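Local atomic coordinates of saframycin Mx1 synthetase B (Legionella pneumophila subsp. pneumophila, PDB entry 3KXW), a protein that belongs to the ANL clan of AMP-binding enzymes, pairing a large AMP-binding region with a smaller C-terminal one. Residues S213-H218 with I224-T229; N191-L196 with P230-I235; E39-E44 with P74-I79; Q80-C85 with C90-I95. All blocks are in the same frame, centred on the assembly; numbering follows the deposited sequence.

In the fold
All four contacts lie in the large AMP-binding region of the chain, with centres 12 to 16 Å apart. Along the chain contact 3 closes before contact 4 opens, and both use helix 76-87. Contact 2 opens later, on helix 189-202, and contact 1 falls between its two segments; these two share helix 220-233. The two shared helices touch through I227 with I79 and L228 with F82, so helix 220-233 packs against helix 189-202 in one direction and helix 76-87 in another. Contact 1, holding G225 of the ligand pocket, is centred about 9 Å from the chain's centre; contacts 2, 3 and 4 lie 18 to 20 Å from it, though the L196 side chain of contact 2 is about 9 Å from 1ZZ.

Contact 1: S213-H218 with I224-T229; sequences SWLPPH and IGCILT. With 1ZZ (5'-O-[(S)-(dodecanoyloxy)(hydroxy)phosphoryl]adenosine), chain B.
S213 meets C226 snugly, the CB atoms of S213 and C226 standing 3.5 Å apart, slightly inside usual van der Waals contact. With its OG anti to the backbone N (chi1 -176°), S213 also lays the hydroxyl alongside C226, S213 OG to C226 CB being 3.5 Å. The same OG accepts from L215 N at 3.0 Å (N-H...O angle 152°), an ST turn that bends the chain as it leaves strand 210-213. Between them W214 stacks on F245, and L215 CD2 lies over one face of the indole near the rim. L215 sends its other branch across, CD1 reaching C226 SG at 4.0 Å. This loop is the first link of a beta-alpha-beta crossover: helix 220-233 carries the chain from strand 210-213 to the adjacent parallel strand 236-239. In that helix a pi-type turn widens residues 224-228, and I224 O takes two donors from opposite faces of its plane, T229 N at 3.0 Å and T229 OG1 at 2.8 Å. Next to it G225, lacking a side chain, lets the dodecanoyl end of 1ZZ lie against the backbone, G225 O to 1ZZ C1 being 3.3 Å. Farther along the loop P217 offers its ring to the extended I227 chain, P217 CB to I227 CD1 4.0 Å, and also packs on P74 and L78.

Contact 2: N191-L196 with P230-I235; sequences NLLDNL and PIYGGI
Y232 reaches from helix 220-233 to L196 and L193 of helix 189-202. Its CB touches L196 CD1 at 3.6 Å, and CG, set anti to the backbone N (chi1 168°), sends the ring out across L196. Y232 CG then meets the same methyl, L196 CD1, at 3.8 Å. On one limb of the ring Y232 CD2 lies 3.7 Å from L196 CB. That methylene sits over one face of the ring, L196 CB being 4.0 Å from the centroid of the Y232 ring and 22° off its normal, a CH-pi contact shifted toward the rim. L193 and L196, one turn apart (i, i+3) on helix 189-202, both meet the tyrosine, so this part of helix 220-233 packs there through a single ring. The other limb is met by L193: Y232 CE1 is 3.8 Å from L193 CD2, a methyl neither over the face nor at the edge, and the side chains cross at about a right angle. Y232 CE2 passes L196 O at 4.0 Å. At the tip, the phenol OH is hydrogen-bonded to S2 N. The chain leaves the helix through a Schellman motif, G234 taking positive phi and I235 N bonding to P230 O.

Contact 3: E39-E44 with P74-I79; sequences ETMTYE and PGLPLI
L76 rests its CD1 methyl against the backbone and side chains of strand 37-42, coming within 3.6 Å of E39 O. The methyl also lies alongside the glutamate chain: L76 CD1 is 4.0 Å from E39 CG, and E39 CD is about as near. This overlap follows from the shape of E39, whose CG is anti to the backbone N (chi1 -162°) and whose chain runs on extended, so that all of it from CB to OE2 slants across the methyl at nearly constant distance, on the solvent-exposed side of the contact. Farther down the strand L76 CD1 is 4.3 Å from T40 N and 4.4 Å from CG of M41, a selenomethionine. E39 and M41 aim their CB atoms at the helix, whereas T40 between them turns away, its OG1 hydrogen-bonded to T31 OG1, the alternation expected of a beta strand. No hydrogen bond crosses the contact, which is van der Waals packing of one leucine methyl against strand backbone and side chains; L76 stands in the first turn of helix 76-87, just past the N-cap residue G75. T42 takes the matching N-cap position at the start of helix 43-59. The leucine is wedged against two antiparallel strands, touching C30 and F32 of strand 28-34 as well, while M41 leans on L46 and H49 of helix 43-59 and I79, one turn beyond L76, packs on I227 and I231 of helix 220-233.

Contact 4: Q80-C85 with C90-I95; sequences QAFLGC and CIAVPI
F82, with CG anti to its backbone N (chi1 -173°), swings its ring out to A92 and P94; in C85, one turn further on, CB points to the strand straight from the backbone, and SG, anti to the carbonyl carbon, comes near A92 as well. The A92 methyl therefore meets both residues. F82 CD1 is 3.7 Å from A92 CB, and CE1 is just as near, the methyl approaching the ring obliquely. On the C85 side, C85 CB lies 3.8 Å and C85 SG 4.1 Å from A92 CB. P94 comes to the phenylalanine differently: its CG sits at the ring edge, near the ring plane, 4.1 Å from F82 CD1. Helix 76-87 and strand 91-95 are the last two elements of a beta-alpha-beta unit begun by strand 67-71, which is parallel to and paired with strand 91-95. Helix segment 80-85 and strand segment 91-95 run nearly antiparallel, at 155°, with axes 7.8 Å apart at closest approach. Side chains alternate along the strand, A92 and P94 facing the helix while I91 and V93 turn away, V93 packing on L69 and Y174. Where the last turn of the helix gives way to the loop that leads into the strand, C90 N donates to C85 O, 3.0 Å away, with an N-H...O angle of 143° and the donor tilted out of the carbonyl plane. C90 CB also lies 3.7 Å from C85 O. C85 packs further on V68 and L70 of strand 67-71, and the F82 ring meets F171 of strand 169-174 edge-to-face.

Contact 1: S213-H218 with I224-T229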
# COMPACT_ATOMS: atom_id res chain seq x y z
N SER A 213 -2.21 8.05 -9.69
CA SER A 213 -2.07 7.47 -8.37
C SER A 213 -1.98 8.49 -7.27
O SER A 213 -1.25 9.46 -7.40
CB SER A 213 -0.84 6.57 -8.33
OG SER A 213 -0.73 5.92 -7.07
N TRP A 214 -2.71 8.28 -6.18
CA TRP A 214 -2.44 9.02 -4.93
C TRP A 214 -1.77 8.11 -3.90
O TRP A 214 -1.55 8.54 -2.76
CB TRP A 214 -3.72 9.61 -4.31
CG TRP A 214 -4.80 8.56 -4.09
CD1 TRP A 214 -5.83 8.27 -4.92
CD2 TRP A 214 -4.94 7.67 -2.97
NE1 TRP A 214 -6.61 7.25 -4.41
CE2 TRP A 214 -6.08 6.87 -3.20
CE3 TRP A 214 -4.22 7.47 -1.78
CZ2 TRP A 214 -6.50 5.88 -2.32
CZ3 TRP A 214 -4.65 6.50 -0.89
CH2 TRP A 214 -5.78 5.70 -1.16
N LEU A 215 -1.47 6.88 -4.28
CA LEU A 215 -1.02 5.85 -3.32
C LEU A 215 0.33 6.13 -2.69
O LEU A 215 1.21 6.69 -3.32
CB LEU A 215 -1.01 4.46 -3.97
CG LEU A 215 -2.32 3.93 -4.55
CD1 LEU A 215 -2.09 2.55 -5.19
CD2 LEU A 215 -3.46 3.88 -3.49
N PRO A 216 0.49 5.74 -1.42
CA PRO A 216 1.78 5.95 -0.75
C PRO A 216 2.92 5.36 -1.59
O PRO A 216 2.87 4.17 -1.89
CB PRO A 216 1.65 5.13 0.55
CG PRO A 216 0.19 4.94 0.77
CD PRO A 216 -0.54 5.14 -0.55
N PRO A 217 3.93 6.16 -1.95
CA PRO A 217 5.07 5.61 -2.70
C PRO A 217 5.97 4.76 -1.78
O PRO A 217 6.94 4.19 -2.26
CB PRO A 217 5.84 6.85 -3.18
CG PRO A 217 5.28 8.02 -2.48
CD PRO A 217 4.08 7.59 -1.65
N HIS A 218 5.67 4.70 -0.48
CA HIS A 218 6.46 3.91 0.47
C HIS A 218 5.86 2.51 0.76
O HIS A 218 6.30 1.78 1.66
CB HIS A 218 6.64 4.66 1.78
CG HIS A 218 6.96 6.12 1.62
ND1 HIS A 218 8.26 6.60 1.63
CD2 HIS A 218 6.16 7.20 1.49
CE1 HIS A 218 8.24 7.92 1.51
NE2 HIS A 218 6.98 8.31 1.42
N ILE A 224 5.73 0.19 -6.90
CA ILE A 224 6.02 -0.75 -7.98
C ILE A 224 4.97 -0.67 -9.09
O ILE A 224 5.29 -0.57 -10.26
CB ILE A 224 6.17 -2.18 -7.43
CG1 ILE A 224 7.38 -2.24 -6.45
CG2 ILE A 224 6.31 -3.20 -8.57
CD1 ILE A 224 7.51 -3.58 -5.78
N GLY A 225 3.71 -0.68 -8.68
CA GLY A 225 2.61 -0.57 -9.62
C GLY A 225 2.49 0.78 -10.30
O GLY A 225 2.35 0.85 -11.51
N CYS A 226 2.52 1.86 -9.53
CA CYS A 226 2.08 3.14 -10.09
C CYS A 226 3.23 4.10 -10.47
O CYS A 226 2.99 5.16 -11.03
CB CYS A 226 1.11 3.82 -9.13
SG CYS A 226 -0.33 2.80 -8.80
N ILE A 227 4.47 3.72 -10.17
CA ILE A 227 5.61 4.56 -10.54
C ILE A 227 6.61 3.79 -11.41
O ILE A 227 6.93 4.19 -12.53
CB ILE A 227 6.35 5.16 -9.31
CG1 ILE A 227 5.42 6.04 -8.48
CG2 ILE A 227 7.58 5.99 -9.76
CD1 ILE A 227 5.98 6.47 -7.14
N LEU A 228 7.10 2.67 -10.89
CA LEU A 228 8.13 1.92 -11.59
C LEU A 228 7.60 1.24 -12.85
O LEU A 228 8.29 1.23 -13.87
CB LEU A 228 8.85 0.94 -10.67
CG LEU A 228 9.50 1.60 -9.45
CD1 LEU A 228 10.17 0.53 -8.60
CD2 LEU A 228 10.51 2.72 -9.82
N THR A 229 6.38 0.71 -12.80
CA THR A 229 5.80 0.13 -14.00
C THR A 229 5.65 1.14 -15.16
O THR A 229 6.05 0.84 -16.28
CB THR A 229 4.47 -0.61 -13.72
OG1 THR A 229 4.71 -1.65 -12.76
CG2 THR A 229 3.91 -1.22 -15.00
P 1ZZ B . 1.93 -5.85 1.33
C1 1ZZ B . -0.56 -0.49 -12.06
N1 1ZZ B . -3.82 -8.63 0.60
O1 1ZZ B . -0.70 -5.25 -0.50
C2 1ZZ B . -1.08 -1.00 -10.71
N2 1ZZ B . -4.22 -8.28 -1.57
O2 1ZZ B . 1.62 -5.46 -0.26
C3 1ZZ B . -0.83 -2.50 -10.52
N3 1ZZ B . -6.11 -9.77 1.20
O3 1ZZ B . 3.16 -6.61 1.40
C4 1ZZ B . -0.94 -2.89 -9.04
N4 1ZZ B . -7.56 -9.89 -0.73
O4 1ZZ B . 2.05 -4.47 2.16
C5 1ZZ B . -1.15 -4.40 -8.84
N5 1ZZ B . -6.98 -9.21 -2.89
O5 1ZZ B . 0.66 -6.71 1.99
C6 1ZZ B . -1.37 -4.66 -7.34
O6 1ZZ B . -2.00 -7.69 2.00
C7 1ZZ B . -1.77 -6.05 -6.79
O7 1ZZ B . -2.63 -10.26 3.23
C8 1ZZ B . -2.12 -6.20 -5.29
O8 1ZZ B . -0.39 -10.71 2.26
C9 1ZZ B . -0.82 -6.34 -4.48
C10 1ZZ B . -0.91 -5.81 -3.04
C11 1ZZ B . 0.53 -5.76 -2.45
C12 1ZZ B . 0.44 -5.92 -0.92
C13 1ZZ B . 0.18 -7.88 1.38
C14 1ZZ B . -0.90 -8.39 2.11
C15 1ZZ B . -1.27 -9.87 1.73
C16 1ZZ B . -2.52 -10.02 2.14
C17 1ZZ B . -3.08 -8.73 1.77
C18 1ZZ B . -3.33 -8.12 -0.67
C19 1ZZ B . -5.40 -8.90 -0.91
C20 1ZZ B . -5.14 -9.14 0.34
C21 1ZZ B . -7.28 -10.09 0.71
C22 1ZZ B . -6.73 -9.36 -1.47

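Contact 2: N191-L196 with P230-I235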
# COMPACT_ATOMS: atom_id res chain seq x y z
N ASN A 191 13.92 -9.55 -10.01
CA ASN A 191 12.57 -9.62 -9.41
C ASN A 191 11.71 -8.48 -9.93
O ASN A 191 10.57 -8.67 -10.30
CB ASN A 191 12.63 -9.43 -7.88
CG ASN A 191 13.15 -10.65 -7.14
OD1 ASN A 191 12.99 -11.81 -7.57
ND2 ASN A 191 13.73 -10.39 -5.97
N LEU A 192 12.29 -7.29 -9.89
CA LEU A 192 11.60 -6.06 -10.25
C LEU A 192 11.17 -6.09 -11.71
O LEU A 192 9.99 -5.89 -12.02
CB LEU A 192 12.50 -4.87 -9.98
CG LEU A 192 11.93 -3.51 -10.40
CD1 LEU A 192 10.63 -3.18 -9.67
CD2 LEU A 192 12.97 -2.43 -10.17
N LEU A 193 12.11 -6.33 -12.62
CA LEU A 193 11.73 -6.39 -14.04
C LEU A 193 10.72 -7.49 -14.30
O LEU A 193 9.82 -7.34 -15.10
CB LEU A 193 12.96 -6.57 -14.93
CG LEU A 193 13.97 -5.41 -15.03
CD1 LEU A 193 15.13 -5.85 -15.97
CD2 LEU A 193 13.30 -4.14 -15.55
N ASP A 194 10.85 -8.63 -13.63
CA ASP A 194 9.90 -9.69 -13.88
C ASP A 194 8.48 -9.22 -13.53
O ASP A 194 7.51 -9.47 -14.27
CB ASP A 194 10.20 -10.91 -13.03
CG ASP A 194 9.30 -12.07 -13.39
OD1 ASP A 194 9.51 -12.64 -14.48
OD2 ASP A 194 8.38 -12.40 -12.63
N ASN A 195 8.35 -8.59 -12.38
CA ASN A 195 7.01 -8.16 -11.96
C ASN A 195 6.46 -7.00 -12.77
O ASN A 195 5.27 -6.99 -13.09
CB ASN A 195 6.93 -7.88 -10.46
CG ASN A 195 5.52 -8.15 -9.92
OD1 ASN A 195 4.79 -7.24 -9.55
ND2 ASN A 195 5.13 -9.42 -9.92
N LEU A 196 7.31 -6.03 -13.10
CA LEU A 196 6.91 -4.94 -13.97
C LEU A 196 6.35 -5.47 -15.28
O LEU A 196 5.41 -4.92 -15.81
CB LEU A 196 8.06 -3.96 -14.27
CG LEU A 196 8.70 -3.25 -13.07
CD1 LEU A 196 9.73 -2.24 -13.50
CD2 LEU A 196 7.67 -2.65 -12.08
N PRO A 230 5.04 2.31 -14.91
CA PRO A 230 4.94 3.30 -16.00
C PRO A 230 6.31 3.75 -16.52
O PRO A 230 6.50 3.92 -17.73
CB PRO A 230 4.23 4.50 -15.34
CG PRO A 230 3.78 4.07 -14.01
CD PRO A 230 4.32 2.71 -13.69
N ILE A 231 7.26 3.99 -15.63
CA ILE A 231 8.61 4.35 -16.08
C ILE A 231 9.20 3.26 -17.00
O ILE A 231 9.69 3.54 -18.10
CB ILE A 231 9.53 4.66 -14.86
CG1 ILE A 231 9.05 5.96 -14.21
CG2 ILE A 231 11.01 4.80 -15.31
CD1 ILE A 231 9.78 6.33 -12.91
N TYR A 232 9.12 2.01 -16.55
CA TYR A 232 9.51 0.85 -17.35
C TYR A 232 8.79 0.75 -18.70
O TYR A 232 9.39 0.44 -19.74
CB TYR A 232 9.23 -0.40 -16.51
CG TYR A 232 9.31 -1.73 -17.25
CD1 TYR A 232 10.54 -2.30 -17.54
CD2 TYR A 232 8.16 -2.40 -17.63
CE1 TYR A 232 10.62 -3.53 -18.19
CE2 TYR A 232 8.23 -3.63 -18.27
CZ TYR A 232 9.45 -4.18 -18.54
OH TYR A 232 9.52 -5.39 -19.18
N GLY A 233 7.48 1.00 -18.70
CA GLY A 233 6.68 0.78 -19.90
C GLY A 233 6.49 1.99 -20.83
O GLY A 233 5.78 1.88 -21.83
N GLY A 234 7.09 3.13 -20.51
CA GLY A 234 6.97 4.29 -21.38
C GLY A 234 5.66 5.05 -21.26
O GLY A 234 5.20 5.72 -22.20
N ILE A 235 5.05 4.95 -20.08
CA ILE A 235 3.67 5.39 -19.86
C ILE A 235 3.62 6.48 -18.83
O ILE A 235 4.35 6.43 -17.83
CB ILE A 235 2.84 4.23 -19.25
CG1 ILE A 235 2.68 3.09 -20.24
CG2 ILE A 235 1.46 4.74 -18.74
CD1 ILE A 235 2.24 3.52 -21.58

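Contact 3: E39-E44 with P74-I79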
# COMPACT_ATOMS: atom_id res chain seq x y z
N GLU A 39 4.03 19.68 -11.76
CA GLU A 39 5.43 19.54 -12.15
C GLU A 39 5.65 18.22 -12.86
O GLU A 39 5.20 17.16 -12.40
CB GLU A 39 6.37 19.64 -10.95
CG GLU A 39 7.80 19.94 -11.34
CD GLU A 39 8.76 19.89 -10.16
OE1 GLU A 39 8.30 20.12 -9.01
OE2 GLU A 39 9.97 19.63 -10.39
N THR A 40 6.34 18.28 -13.99
CA THR A 40 6.47 17.13 -14.88
C THR A 40 7.94 16.88 -15.17
O THR A 40 8.73 17.81 -15.25
CB THR A 40 5.69 17.38 -16.20
OG1 THR A 40 4.28 17.26 -15.95
CG2 THR A 40 6.07 16.35 -17.29
N MSE A 41 8.33 15.62 -15.31
CA MSE A 41 9.67 15.34 -15.82
C MSE A 41 9.62 14.37 -16.98
O MSE A 41 8.81 13.44 -17.01
CB MSE A 41 10.63 14.85 -14.73
CG MSE A 41 10.23 13.60 -14.00
SE MSE A 41 11.70 13.12 -12.77
CE MSE A 41 12.60 14.86 -12.76
N THR A 42 10.46 14.64 -17.96
CA THR A 42 10.56 13.81 -19.15
C THR A 42 11.55 12.70 -18.87
O THR A 42 12.21 12.71 -17.83
CB THR A 42 11.07 14.64 -20.32
OG1 THR A 42 12.37 15.12 -20.00
CG2 THR A 42 10.14 15.83 -20.58
N TYR A 43 11.67 11.73 -19.78
CA TYR A 43 12.71 10.70 -19.63
C TYR A 43 14.12 11.31 -19.62
O TYR A 43 14.96 10.93 -18.80
CB TYR A 43 12.57 9.63 -20.70
CG TYR A 43 11.57 8.56 -20.31
CD1 TYR A 43 10.26 8.62 -20.74
CD2 TYR A 43 11.94 7.51 -19.51
CE1 TYR A 43 9.34 7.64 -20.37
CE2 TYR A 43 11.03 6.53 -19.14
CZ TYR A 43 9.73 6.61 -19.57
OH TYR A 43 8.82 5.65 -19.18
N GLU A 44 14.38 12.26 -20.51
CA GLU A 44 15.70 12.89 -20.51
C GLU A 44 16.01 13.45 -19.13
O GLU A 44 17.11 13.28 -18.61
CB GLU A 44 15.77 14.00 -21.56
CG GLU A 44 17.02 14.85 -21.51
CD GLU A 44 17.01 15.88 -22.62
OE1 GLU A 44 16.55 17.01 -22.38
OE2 GLU A 44 17.42 15.55 -23.75
N PRO A 74 5.88 12.03 -0.58
CA PRO A 74 5.61 11.76 -1.99
C PRO A 74 5.98 12.96 -2.87
O PRO A 74 5.82 14.10 -2.46
CB PRO A 74 4.08 11.56 -2.01
CG PRO A 74 3.73 11.13 -0.61
CD PRO A 74 4.68 11.92 0.26
N GLY A 75 6.44 12.70 -4.08
CA GLY A 75 6.84 13.76 -4.98
C GLY A 75 7.87 13.31 -5.99
O GLY A 75 8.30 12.15 -6.01
N LEU A 76 8.29 14.24 -6.84
CA LEU A 76 9.29 13.89 -7.84
C LEU A 76 10.67 13.68 -7.21
O LEU A 76 11.44 12.84 -7.71
CB LEU A 76 9.34 14.91 -8.97
CG LEU A 76 8.04 15.04 -9.78
CD1 LEU A 76 8.24 16.01 -10.94
CD2 LEU A 76 7.59 13.68 -10.29
N PRO A 77 11.01 14.42 -6.13
CA PRO A 77 12.36 14.17 -5.56
C PRO A 77 12.55 12.72 -5.08
O PRO A 77 13.62 12.15 -5.28
CB PRO A 77 12.44 15.16 -4.40
CG PRO A 77 11.56 16.32 -4.84
CD PRO A 77 10.42 15.69 -5.63
N LEU A 78 11.54 12.13 -4.46
CA LEU A 78 11.65 10.73 -4.06
C LEU A 78 11.98 9.84 -5.26
O LEU A 78 12.82 8.95 -5.18
CB LEU A 78 10.38 10.25 -3.35
CG LEU A 78 10.23 8.74 -3.09
CD1 LEU A 78 11.41 8.21 -2.27
CD2 LEU A 78 8.93 8.51 -2.34
N ILE A 79 11.31 10.07 -6.38
CA ILE A 79 11.49 9.23 -7.57
C ILE A 79 12.88 9.42 -8.18
O ILE A 79 13.54 8.46 -8.58
CB ILE A 79 10.40 9.54 -8.62
CG1 ILE A 79 9.01 9.17 -8.06
CG2 ILE A 79 10.68 8.78 -9.92
CD1 ILE A 79 7.82 9.75 -8.89

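Contact 4: Q80-C85 with C90-I95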
# COMPACT_ATOMS: atom_id res chain seq x y z
N GLN A 80 13.33 10.67 -8.24
CA GLN A 80 14.70 10.93 -8.72
C GLN A 80 15.73 10.22 -7.82
O GLN A 80 16.69 9.64 -8.31
CB GLN A 80 14.97 12.44 -8.72
CG GLN A 80 14.07 13.22 -9.69
CD GLN A 80 13.98 14.69 -9.36
OE1 GLN A 80 14.69 15.19 -8.51
NE2 GLN A 80 13.06 15.38 -10.02
N ALA A 81 15.54 10.31 -6.51
CA ALA A 81 16.51 9.76 -5.54
C ALA A 81 16.53 8.24 -5.64
O ALA A 81 17.60 7.62 -5.61
CB ALA A 81 16.18 10.22 -4.09
N PHE A 82 15.36 7.63 -5.78
CA PHE A 82 15.24 6.19 -5.92
C PHE A 82 16.01 5.71 -7.17
O PHE A 82 16.82 4.77 -7.10
CB PHE A 82 13.76 5.78 -6.00
CG PHE A 82 13.53 4.27 -5.98
CD1 PHE A 82 13.31 3.60 -4.79
CD2 PHE A 82 13.53 3.54 -7.16
CE1 PHE A 82 13.10 2.20 -4.76
CE2 PHE A 82 13.31 2.14 -7.15
CZ PHE A 82 13.10 1.48 -5.95
N LEU A 83 15.79 6.34 -8.31
CA LEU A 83 16.50 5.90 -9.50
C LEU A 83 18.00 6.19 -9.34
O LEU A 83 18.85 5.41 -9.77
CB LEU A 83 15.96 6.61 -10.75
CG LEU A 83 14.61 6.11 -11.24
CD1 LEU A 83 14.22 6.89 -12.45
CD2 LEU A 83 14.73 4.65 -11.60
N GLY A 84 18.31 7.32 -8.73
CA GLY A 84 19.70 7.70 -8.50
C GLY A 84 20.41 6.61 -7.69
O GLY A 84 21.55 6.26 -7.99
N CYS A 85 19.71 6.03 -6.71
CA CYS A 85 20.29 4.91 -5.95
C CYS A 85 20.56 3.73 -6.86
O CYS A 85 21.63 3.13 -6.82
CB CYS A 85 19.37 4.44 -4.82
SG CYS A 85 19.25 5.57 -3.46
N CYS A 90 23.39 1.06 -5.60
CA CYS A 90 23.07 1.06 -4.17
C CYS A 90 21.65 0.53 -3.95
O CYS A 90 20.82 0.56 -4.85
CB CYS A 90 23.22 2.47 -3.59
SG CYS A 90 24.94 3.10 -3.65
N ILE A 91 21.42 0.01 -2.75
CA ILE A 91 20.13 -0.55 -2.37
C ILE A 91 19.27 0.57 -1.78
O ILE A 91 19.56 1.08 -0.71
CB ILE A 91 20.30 -1.71 -1.37
CG1 ILE A 91 21.15 -2.83 -1.99
CG2 ILE A 91 18.92 -2.24 -0.86
CD1 ILE A 91 21.36 -4.01 -1.07
N ALA A 92 18.21 0.96 -2.49
CA ALA A 92 17.37 2.05 -2.02
C ALA A 92 16.54 1.60 -0.83
O ALA A 92 16.01 0.49 -0.85
CB ALA A 92 16.46 2.57 -3.15
N VAL A 93 16.42 2.46 0.18
CA VAL A 93 15.58 2.15 1.34
C VAL A 93 14.65 3.33 1.65
O VAL A 93 14.99 4.23 2.42
CB VAL A 93 16.42 1.79 2.62
CG1 VAL A 93 15.48 1.37 3.76
CG2 VAL A 93 17.45 0.68 2.31
N PRO A 94 13.47 3.32 1.03
CA PRO A 94 12.48 4.39 1.22
C PRO A 94 11.78 4.35 2.58
O PRO A 94 11.37 3.27 3.01
CB PRO A 94 11.43 4.10 0.14
CG PRO A 94 12.09 3.23 -0.85
CD PRO A 94 13.08 2.40 -0.04
N ILE A 95 11.64 5.50 3.23
CA ILE A 95 10.87 5.57 4.46
C ILE A 95 9.99 6.83 4.50
O ILE A 95 10.36 7.86 3.94
CB ILE A 95 11.78 5.57 5.73
CG1 ILE A 95 12.61 6.85 5.81
CG2 ILE A 95 12.66 4.35 5.76
CD1 ILE A 95 13.40 7.02 7.14